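Local coordinates for envelope glycoprotein (Bourbon virus, PDB 5ZKX) that probably drives fusion of the viral envelope with host membranes as a gp64-like class III fusion glycoprotein, here in its postfusion form, at residues A[35-40]-A[197-202]; A[42-47]-A[190-195]; A[148-153]-A[163-168]. All coordinates share one frame; numbering follows the deposited sequence.

Interaction 1 (A[35-40]-A[197-202]); sequences TTVQDR and FGTRAE
Arg200 O is gripped by two groups of the strand beside it: Thr36 N donates to it at 2.7 Å, with an N-H...O angle of 166°, and the C-H of Thr35 adds a weaker contact, Thr35 CA lying 3.2 Å from Arg200 O. The return bond, Arg200 N to Thr36 O at 2.8 Å, completes an antiparallel hydrogen-bonded pair, and Thr35 with Ala201 forms the adjoining non-hydrogen-bonded pair. This register joins the last residues of strand 26-36 to the first of strand 200-210, neighbours in a mixed sheet; Thr35 also has a backbone bond to Cys257 of strand 256-260. Beyond Thr36 no backbone hydrogen bond links the two segments, although Val37 and Thr199 still lie abreast, their CA atoms 5.0 Å apart.

On the face carrying Thr36 and Arg200, the two side chains run side by side and point the same way. Thr36 OG1 lies between the backbone N and the carbonyl carbon (chi1 56°), which places it 3.9 Å from Arg200 CB, a van der Waals approach. Arg200 then bends at chi3 (-149°) and leads away from Thr36; its NH2 reaches Glu202 OE1 in its own strand at 3.4 Å, a salt bridge whose hydrogen bond is weak. Glu202 OE2 has a second, long and weak ion pair with Lys34 NZ.

The remaining side-chain packing is apolar: the methyl Thr35 CG2 meets Thr199 CB at 3.8 Å, the two side chains passing at a slant. None of the touching residues is buried, so this is a strand end at the protein surface. Past it, Val37 and Thr199 lie alongside each other, with Val37 CG1 against the methyl Thr199 CG2.

Interaction 2 (A[42-47]-A[190-195]); sequences KNFIIG and YLYSPK
Ile45 and Leu191 form the antiparallel hydrogen-bonded pair at the centre of this contact, with Ile45 N to Leu191 O at 2.8 Å and Leu191 N to Ile45 O at 2.9 Å. A third backbone bond, Ser193 N to Asn43 O at 2.8 Å, extends the pairing past the end of strand 188-192. The axes of 44-47 and 190-192 run 170° apart. Strand 44-58 lies between 188-192 and 134-148 in an antiparallel sheet, and this contact is one seam of it; along the other edge of 42-47, Asn43 and Phe44 both face Thr148, a classic beta bulge.

The polar side-chain element is Asn43. With CG between the backbone N and the carbonyl carbon (chi1 47°), its amide lies beside the Tyr192 ring, CG to CE2 3.6 Å, the planes inclined by 66°. Asn43 OD1 accepts from Leu150 N and its ND2 donates to Asp39 OD2.

Apolar contacts fill the face carrying Phe44, Ile46, Tyr190 and Tyr192. Phe44 crosses Tyr192 at about a right angle, Phe44 CD1 resting 3.6 Å from Tyr192 CB and 3.2 Å from Leu191 O, while Phe44 CZ touches Tyr190 CB at 3.7 Å. Ile46 CG2 packs on Tyr190 CE1 at 3.7 Å, and Tyr190 also stacks with Trp183. Helix 422-437 borders this face at Ile46 and Tyr190; helix 79-88 packs on Ile45 and Leu191 of the other.

Six of the eight touching residues are buried, consistent with a pairing sealed by aromatic and aliphatic packing, with backbone bonds across the strands and both ends of the Asn43 amide bonded outside them.

Interaction 3 (A[148-153]-A[163-168]); sequences THLEVR and AVIVMP
Arg153 and Val164 make a single antiparallel hydrogen-bonded pair, their CA atoms 5.5 Å apart, whereas the directions of 150-153 and 163-166 differ by 110°, so the segments meet at one end and diverge. Two backbone bonds close the pair, Arg153 N to Val164 O at 3.0 Å and Val164 N to Arg153 O at 2.9 Å. They mark the start of the beta hairpin formed by strands 153-155 and 162-166, which belongs to a small three-stranded antiparallel sheet.

Before this pair, two aliphatic side chains bridge the widening angle. Val152 CG1, anti to its backbone N (chi1 157°), touches Ala163 CB at 3.7 Å and Val164 O at 3.4 Å. Leu150 points toward the strand and crosses Ile165 at about a right angle, Leu150 CD2 lying 3.7 Å from Ile165 CG2; Tyr192 of strand 188-192 packs on both Leu150 and Val152.

Arg153 bends at chi2 and chi3, and Val166 CG2 lies near the plane of its guanidinium, at the edge, 4.1 Å from Arg153 NE. The charged end has long, weak ion pairs with Glu415 and Glu421. Within 148-153, His149 NE2 donates to Glu151 OE1 at 3.0 Å; the oxygen lies in the ring plane, while the donor comes from above the carboxylate plane.

With six of the seven touching residues buried, the chemistry implies that the loop leading into the hairpin packs on strand 162-166 chiefly through aliphatic side chains, direct polar bonding between the segments being confined to the Arg153-Val164 backbone pair.

Overall arrangement
Interactions 2 and 3 are buried, their centres about 10 Å apart; interaction 1 lies at the surface, its centre about 16 and 13 Å from theirs. Interactions 1 and 2 follow each other along the same two runs of chain but lie in different sheets, interaction 1 in the mixed sheet and interaction 2 in the antiparallel sheet of strand 44-58; Asp39 OD1 to Lys195 N ties their connections together. Interaction 3 links a small third sheet to both, Val37 touching Val152 and Ala163, and Asn43 OD1 accepting from Leu150 N. Threonine and valine methyls at the surface give way to aromatic packing in interaction 2 and aliphatic packing in interaction 3.

Interaction 1 (A[35-40]-A[197-202])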
loop_
_atom_site.group_PDB
_atom_site.type_symbol
_atom_site.label_atom_id
_atom_site.label_comp_id
_atom_site.label_asym_id
_atom_site.label_seq_id
_atom_site.Cartn_x
_atom_site.Cartn_y
_atom_site.Cartn_z
ATOM N N THR A 35 21.585 -14.289 -6.164
ATOM C CA THR A 35 20.920 -15.570 -6.364
ATOM C C THR A 35 19.440 -15.346 -6.649
ATOM O O THR A 35 18.756 -14.660 -5.886
ATOM C CB THR A 35 21.083 -16.459 -5.131
ATOM O OG1 THR A 35 22.452 -16.443 -4.708
ATOM C CG2 THR A 35 20.665 -17.889 -5.441
ATOM N N THR A 36 18.951 -15.928 -7.745
ATOM C CA THR A 36 17.547 -15.834 -8.116
ATOM C C THR A 36 16.999 -17.221 -8.431
ATOM O O THR A 36 17.748 -18.174 -8.660
ATOM C CB THR A 36 17.331 -14.901 -9.323
ATOM O OG1 THR A 36 18.136 -15.335 -10.426
ATOM C CG2 THR A 36 17.702 -13.471 -8.964
ATOM N N VAL A 37 15.673 -17.326 -8.416
ATOM C CA VAL A 37 14.978 -18.573 -8.724
ATOM C C VAL A 37 13.904 -18.309 -9.770
ATOM O O VAL A 37 12.856 -18.964 -9.781
ATOM C CB VAL A 37 14.380 -19.202 -7.454
ATOM C CG1 VAL A 37 15.463 -19.910 -6.671
ATOM C CG2 VAL A 37 13.722 -18.136 -6.592
ATOM N N GLN A 38 14.151 -17.337 -10.640
ATOM C CA GLN A 38 13.137 -16.895 -11.588
ATOM C C GLN A 38 12.835 -17.970 -12.628
ATOM O O GLN A 38 13.732 -18.662 -13.118
ATOM C CB GLN A 38 13.597 -15.608 -12.271
ATOM C CG GLN A 38 12.604 -15.020 -13.246
ATOM C CD GLN A 38 13.287 -14.278 -14.372
ATOM O OE1 GLN A 38 12.884 -14.375 -15.530
ATOM N NE2 GLN A 38 14.336 -13.534 -14.040
ATOM N N ASP A 39 11.552 -18.106 -12.957
ATOM C CA ASP A 39 11.089 -19.025 -13.992
ATOM C C ASP A 39 9.855 -18.411 -14.633
ATOM O O ASP A 39 8.878 -18.126 -13.935
ATOM C CB ASP A 39 10.770 -20.403 -13.409
ATOM C CG ASP A 39 10.433 -21.423 -14.477
ATOM O OD1 ASP A 39 11.368 -21.929 -15.135
ATOM O OD2 ASP A 39 9.231 -21.712 -14.665
ATOM N N ARG A 40 9.896 -18.209 -15.947
ATOM C CA ARG A 40 8.879 -17.443 -16.655
ATOM C C ARG A 40 7.908 -18.356 -17.392
ATOM O O ARG A 40 8.313 -19.342 -18.012
ATOM C CB ARG A 40 9.523 -16.481 -17.653
ATOM C CG ARG A 40 10.289 -15.342 -17.015
ATOM C CD ARG A 40 10.209 -14.083 -17.862
ATOM N NE ARG A 40 10.632 -12.899 -17.117
ATOM C CZ ARG A 40 11.784 -12.267 -17.311
ATOM N NH1 ARG A 40 12.638 -12.703 -18.229
ATOM N NH2 ARG A 40 12.085 -11.199 -16.585
ATOM N N PHE A 197 16.057 -26.347 -13.124
ATOM C CA PHE A 197 15.937 -26.583 -11.694
ATOM C C PHE A 197 17.010 -25.816 -10.927
ATOM O O PHE A 197 17.987 -25.319 -11.489
ATOM C CB PHE A 197 16.033 -28.083 -11.386
ATOM C CG PHE A 197 14.903 -28.896 -11.957
ATOM C CD1 PHE A 197 15.051 -29.568 -13.159
ATOM C CD2 PHE A 197 13.690 -28.986 -11.289
ATOM C CE1 PHE A 197 14.013 -30.314 -13.686
ATOM C CE2 PHE A 197 12.650 -29.728 -11.812
ATOM C CZ PHE A 197 12.812 -30.394 -13.012
ATOM N N GLY A 198 16.811 -25.733 -9.612
ATOM C CA GLY A 198 17.803 -25.129 -8.746
ATOM C C GLY A 198 17.730 -23.611 -8.739
ATOM O O GLY A 198 16.683 -23.008 -8.973
ATOM N N THR A 199 18.872 -22.992 -8.457
ATOM C CA THR A 199 18.977 -21.547 -8.370
ATOM C C THR A 199 19.990 -21.036 -9.383
ATOM O O THR A 199 20.889 -21.761 -9.814
ATOM C CB THR A 199 19.388 -21.101 -6.963
ATOM O OG1 THR A 199 20.743 -21.499 -6.720
ATOM C CG2 THR A 199 18.489 -21.732 -5.917
ATOM N N ARG A 200 19.827 -19.771 -9.760
ATOM C CA ARG A 200 20.751 -19.084 -10.648
ATOM C C ARG A 200 21.512 -18.024 -9.863
ATOM O O ARG A 200 20.929 -17.310 -9.041
ATOM C CB ARG A 200 20.017 -18.435 -11.825
ATOM C CG ARG A 200 20.837 -17.381 -12.555
ATOM C CD ARG A 200 20.189 -16.945 -13.858
ATOM N NE ARG A 200 21.189 -16.570 -14.854
ATOM C CZ ARG A 200 21.569 -15.320 -15.102
ATOM N NH1 ARG A 200 22.490 -15.078 -16.026
ATOM N NH2 ARG A 200 21.029 -14.312 -14.431
ATOM N N ALA A 201 22.818 -17.937 -10.109
ATOM C CA ALA A 201 23.682 -16.977 -9.436
ATOM C C ALA A 201 24.444 -16.170 -10.476
ATOM O O ALA A 201 25.022 -16.740 -11.408
ATOM C CB ALA A 201 24.660 -17.676 -8.485
ATOM N N GLU A 202 24.440 -14.851 -10.317
ATOM C CA GLU A 202 25.196 -13.958 -11.180
ATOM C C GLU A 202 26.022 -13.013 -10.321
ATOM O O GLU A 202 25.630 -12.658 -9.205
ATOM C CB GLU A 202 24.276 -13.155 -12.113
ATOM C CG GLU A 202 23.278 -12.265 -11.389
ATOM C CD GLU A 202 22.549 -11.318 -12.325
ATOM O OE1 GLU A 202 22.685 -11.475 -13.557
ATOM O OE2 GLU A 202 21.843 -10.415 -11.827
#

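Interaction 2 (A[42-47]-A[190-195])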
loop_
_atom_site.group_PDB
_atom_site.type_symbol
_atom_site.label_atom_id
_atom_site.label_comp_id
_atom_site.label_asym_id
_atom_site.label_seq_id
_atom_site.Cartn_x
_atom_site.Cartn_y
_atom_site.Cartn_z
ATOM N N LYS A 42 3.667 -20.102 -17.796
ATOM C CA LYS A 42 2.704 -20.947 -17.092
ATOM C C LYS A 42 3.413 -22.234 -16.692
ATOM O O LYS A 42 3.616 -23.130 -17.514
ATOM C CB LYS A 42 1.488 -21.230 -17.966
ATOM C CG LYS A 42 0.442 -20.127 -17.962
ATOM C CD LYS A 42 -0.739 -20.503 -18.838
ATOM C CE LYS A 42 -1.796 -19.415 -18.843
ATOM N NZ LYS A 42 -1.586 -18.445 -17.741
ATOM N N ASN A 43 3.792 -22.327 -15.420
ATOM C CA ASN A 43 4.602 -23.429 -14.918
ATOM C C ASN A 43 3.938 -24.158 -13.760
ATOM O O ASN A 43 4.556 -25.046 -13.165
ATOM C CB ASN A 43 5.973 -22.908 -14.483
ATOM C CG ASN A 43 5.873 -21.656 -13.627
ATOM O OD1 ASN A 43 4.854 -21.411 -12.980
ATOM N ND2 ASN A 43 6.929 -20.856 -13.624
ATOM N N PHE A 44 2.701 -23.805 -13.424
ATOM C CA PHE A 44 2.015 -24.329 -12.253
ATOM C C PHE A 44 0.625 -24.793 -12.657
ATOM O O PHE A 44 -0.132 -24.033 -13.271
ATOM C CB PHE A 44 1.919 -23.260 -11.160
ATOM C CG PHE A 44 1.661 -23.808 -9.791
ATOM C CD1 PHE A 44 2.352 -24.911 -9.328
ATOM C CD2 PHE A 44 0.743 -23.202 -8.952
ATOM C CE1 PHE A 44 2.122 -25.407 -8.064
ATOM C CE2 PHE A 44 0.512 -23.697 -7.686
ATOM C CZ PHE A 44 1.202 -24.800 -7.243
ATOM N N ILE A 45 0.294 -26.035 -12.315
ATOM C CA ILE A 45 -1.017 -26.609 -12.593
ATOM C C ILE A 45 -1.656 -27.004 -11.273
ATOM O O ILE A 45 -1.021 -27.659 -10.438
ATOM C CB ILE A 45 -0.927 -27.817 -13.542
ATOM C CG1 ILE A 45 -0.055 -27.484 -14.755
ATOM C CG2 ILE A 45 -2.317 -28.232 -13.999
ATOM C CD1 ILE A 45 -0.053 -28.563 -15.816
ATOM N N ILE A 46 -2.904 -26.592 -11.079
ATOM C CA ILE A 46 -3.678 -26.930 -9.892
ATOM C C ILE A 46 -4.944 -27.637 -10.345
ATOM O O ILE A 46 -5.663 -27.132 -11.217
ATOM C CB ILE A 46 -4.022 -25.688 -9.050
ATOM C CG1 ILE A 46 -2.761 -24.890 -8.730
ATOM C CG2 ILE A 46 -4.724 -26.097 -7.764
ATOM C CD1 ILE A 46 -3.015 -23.713 -7.819
ATOM N N GLY A 47 -5.206 -28.796 -9.768
ATOM C CA GLY A 47 -6.411 -29.545 -10.075
ATOM C C GLY A 47 -7.042 -30.092 -8.819
ATOM O O GLY A 47 -6.357 -30.605 -7.936
ATOM N N TYR A 190 -1.121 -30.196 -6.793
ATOM C CA TYR A 190 -0.317 -29.103 -7.318
ATOM C C TYR A 190 0.911 -29.665 -8.015
ATOM O O TYR A 190 1.616 -30.510 -7.453
ATOM C CB TYR A 190 0.106 -28.149 -6.207
ATOM C CG TYR A 190 -1.019 -27.694 -5.308
ATOM C CD1 TYR A 190 -1.661 -26.488 -5.529
ATOM C CD2 TYR A 190 -1.427 -28.466 -4.229
ATOM C CE1 TYR A 190 -2.681 -26.066 -4.708
ATOM C CE2 TYR A 190 -2.444 -28.053 -3.404
ATOM C CZ TYR A 190 -3.070 -26.851 -3.649
ATOM O OH TYR A 190 -4.088 -26.429 -2.825
ATOM N N LEU A 191 1.165 -29.189 -9.230
ATOM C CA LEU A 191 2.343 -29.568 -9.997
ATOM C C LEU A 191 3.037 -28.313 -10.505
ATOM O O LEU A 191 2.415 -27.479 -11.173
ATOM C CB LEU A 191 1.973 -30.475 -11.169
ATOM C CG LEU A 191 3.140 -30.901 -12.055
ATOM C CD1 LEU A 191 4.028 -31.900 -11.328
ATOM C CD2 LEU A 191 2.627 -31.473 -13.366
ATOM N N TYR A 192 4.323 -28.185 -10.191
ATOM C CA TYR A 192 5.138 -27.050 -10.607
ATOM C C TYR A 192 6.281 -27.571 -11.465
ATOM O O TYR A 192 7.113 -28.352 -10.989
ATOM C CB TYR A 192 5.663 -26.288 -9.390
ATOM C CG TYR A 192 6.669 -25.209 -9.704
ATOM C CD1 TYR A 192 7.999 -25.356 -9.347
ATOM C CD2 TYR A 192 6.288 -24.040 -10.342
ATOM C CE1 TYR A 192 8.924 -24.376 -9.622
ATOM C CE2 TYR A 192 7.207 -23.050 -10.620
ATOM C CZ TYR A 192 8.525 -23.225 -10.257
ATOM O OH TYR A 192 9.455 -22.249 -10.527
ATOM N N SER A 193 6.321 -27.142 -12.725
ATOM C CA SER A 193 7.271 -27.663 -13.707
ATOM C C SER A 193 8.069 -26.514 -14.307
ATOM O O SER A 193 7.648 -25.899 -15.295
ATOM C CB SER A 193 6.549 -28.452 -14.799
ATOM O OG SER A 193 5.713 -29.454 -14.243
ATOM N N PRO A 194 9.230 -26.202 -13.741
ATOM C CA PRO A 194 10.081 -25.152 -14.304
ATOM C C PRO A 194 10.990 -25.682 -15.406
ATOM O O PRO A 194 11.280 -26.878 -15.498
ATOM C CB PRO A 194 10.902 -24.697 -13.093
ATOM C CG PRO A 194 11.056 -25.946 -12.287
ATOM C CD PRO A 194 9.785 -26.750 -12.490
ATOM N N LYS A 195 11.443 -24.751 -16.251
ATOM C CA LYS A 195 12.336 -25.119 -17.347
ATOM C C LYS A 195 13.652 -25.669 -16.814
ATOM O O LYS A 195 14.101 -26.746 -17.222
ATOM C CB LYS A 195 12.581 -23.916 -18.258
ATOM C CG LYS A 195 11.363 -23.029 -18.458
ATOM C CD LYS A 195 10.847 -23.108 -19.885
ATOM C CE LYS A 195 9.591 -22.264 -20.061
ATOM N NZ LYS A 195 9.740 -20.905 -19.461
#

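Interaction 3 (A[148-153]-A[163-168])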
loop_
_atom_site.group_PDB
_atom_site.type_symbol
_atom_site.label_atom_id
_atom_site.label_comp_id
_atom_site.label_asym_id
_atom_site.label_seq_id
_atom_site.Cartn_x
_atom_site.Cartn_y
_atom_site.Cartn_z
ATOM N N THR A 148 -1.357 -21.661 -14.351
ATOM C CA THR A 148 -0.939 -20.328 -13.935
ATOM C C THR A 148 0.582 -20.264 -13.858
ATOM O O THR A 148 1.288 -21.251 -14.084
ATOM C CB THR A 148 -1.550 -19.931 -12.582
ATOM O OG1 THR A 148 -1.000 -20.750 -11.542
ATOM C CG2 THR A 148 -3.062 -20.079 -12.598
ATOM N N HIS A 149 1.079 -19.076 -13.531
ATOM C CA HIS A 149 2.496 -18.832 -13.310
ATOM C C HIS A 149 2.738 -18.711 -11.813
ATOM O O HIS A 149 2.051 -17.943 -11.130
ATOM C CB HIS A 149 2.942 -17.561 -14.040
ATOM C CG HIS A 149 4.183 -16.934 -13.482
ATOM N ND1 HIS A 149 5.446 -17.268 -13.920
ATOM C CD2 HIS A 149 4.353 -15.982 -12.535
ATOM C CE1 HIS A 149 6.341 -16.556 -13.260
ATOM N NE2 HIS A 149 5.705 -15.768 -12.413
ATOM N N LEU A 150 3.696 -19.475 -11.302
ATOM C CA LEU A 150 4.021 -19.467 -9.882
ATOM C C LEU A 150 5.344 -18.748 -9.659
ATOM O O LEU A 150 6.338 -19.040 -10.332
ATOM C CB LEU A 150 4.093 -20.887 -9.315
ATOM C CG LEU A 150 4.398 -20.939 -7.813
ATOM C CD1 LEU A 150 3.295 -20.260 -7.017
ATOM C CD2 LEU A 150 4.615 -22.367 -7.338
ATOM N N GLU A 151 5.352 -17.813 -8.710
ATOM C CA GLU A 151 6.549 -17.066 -8.342
ATOM C C GLU A 151 7.172 -17.742 -7.127
ATOM O O GLU A 151 6.583 -17.749 -6.041
ATOM C CB GLU A 151 6.214 -15.604 -8.054
ATOM C CG GLU A 151 7.335 -14.627 -8.383
ATOM C CD GLU A 151 7.495 -14.408 -9.874
ATOM O OE1 GLU A 151 6.662 -13.692 -10.467
ATOM O OE2 GLU A 151 8.454 -14.956 -10.454
ATOM N N VAL A 152 8.353 -18.316 -7.313
ATOM C CA VAL A 152 9.060 -19.030 -6.258
ATOM C C VAL A 152 9.964 -18.050 -5.522
ATOM O O VAL A 152 10.587 -17.174 -6.137
ATOM C CB VAL A 152 9.852 -20.214 -6.847
ATOM C CG1 VAL A 152 11.007 -20.615 -5.942
ATOM C CG2 VAL A 152 8.924 -21.394 -7.073
ATOM N N ARG A 153 10.024 -18.183 -4.199
ATOM C CA ARG A 153 10.779 -17.280 -3.344
ATOM C C ARG A 153 11.991 -17.994 -2.752
ATOM O O ARG A 153 12.175 -19.204 -2.911
ATOM C CB ARG A 153 9.892 -16.715 -2.228
ATOM C CG ARG A 153 9.085 -15.473 -2.613
ATOM C CD ARG A 153 8.113 -15.770 -3.728
ATOM N NE ARG A 153 6.869 -15.018 -3.608
ATOM C CZ ARG A 153 6.627 -13.874 -4.234
ATOM N NH1 ARG A 153 7.547 -13.340 -5.026
ATOM N NH2 ARG A 153 5.461 -13.263 -4.071
ATOM N N ALA A 163 15.040 -22.384 -2.653
ATOM C CA ALA A 163 13.808 -22.075 -3.365
ATOM C C ALA A 163 12.624 -22.760 -2.689
ATOM O O ALA A 163 12.687 -23.951 -2.369
ATOM C CB ALA A 163 13.914 -22.523 -4.823
ATOM N N VAL A 164 11.542 -22.006 -2.475
ATOM C CA VAL A 164 10.354 -22.513 -1.798
ATOM C C VAL A 164 9.106 -21.907 -2.424
ATOM O O VAL A 164 9.152 -20.874 -3.096
ATOM C CB VAL A 164 10.360 -22.211 -0.282
ATOM C CG1 VAL A 164 11.445 -23.004 0.427
ATOM C CG2 VAL A 164 10.524 -20.718 -0.036
ATOM N N ILE A 165 7.977 -22.570 -2.187
ATOM C CA ILE A 165 6.663 -22.019 -2.482
ATOM C C ILE A 165 6.031 -21.596 -1.166
ATOM O O ILE A 165 6.022 -22.366 -0.197
ATOM C CB ILE A 165 5.774 -23.034 -3.218
ATOM C CG1 ILE A 165 6.517 -23.616 -4.419
ATOM C CG2 ILE A 165 4.475 -22.371 -3.663
ATOM C CD1 ILE A 165 5.994 -24.958 -4.876
ATOM N N VAL A 166 5.517 -20.371 -1.124
ATOM C CA VAL A 166 4.893 -19.819 0.071
ATOM C C VAL A 166 3.389 -20.018 -0.032
ATOM O O VAL A 166 2.769 -19.648 -1.038
ATOM C CB VAL A 166 5.254 -18.333 0.256
ATOM C CG1 VAL A 166 6.716 -18.195 0.637
ATOM C CG2 VAL A 166 4.978 -17.548 -1.015
ATOM N N MET A 167 2.809 -20.625 0.992
ATOM C CA MET A 167 1.373 -20.817 1.042
ATOM C C MET A 167 0.699 -19.571 1.604
ATOM O O MET A 167 1.325 -18.784 2.319
ATOM C CB MET A 167 1.034 -22.036 1.896
ATOM C CG MET A 167 1.715 -23.321 1.451
ATOM S SD MET A 167 1.063 -23.930 -0.116
ATOM C CE MET A 167 2.545 -24.004 -1.108
ATOM N N PRO A 168 -0.574 -19.351 1.272
ATOM C CA PRO A 168 -1.278 -18.191 1.842
ATOM C C PRO A 168 -1.349 -18.207 3.362
ATOM O O PRO A 168 -1.470 -17.139 3.973
ATOM C CB PRO A 168 -2.669 -18.281 1.201
ATOM C CG PRO A 168 -2.426 -18.979 -0.098
ATOM C CD PRO A 168 -1.336 -19.980 0.178
#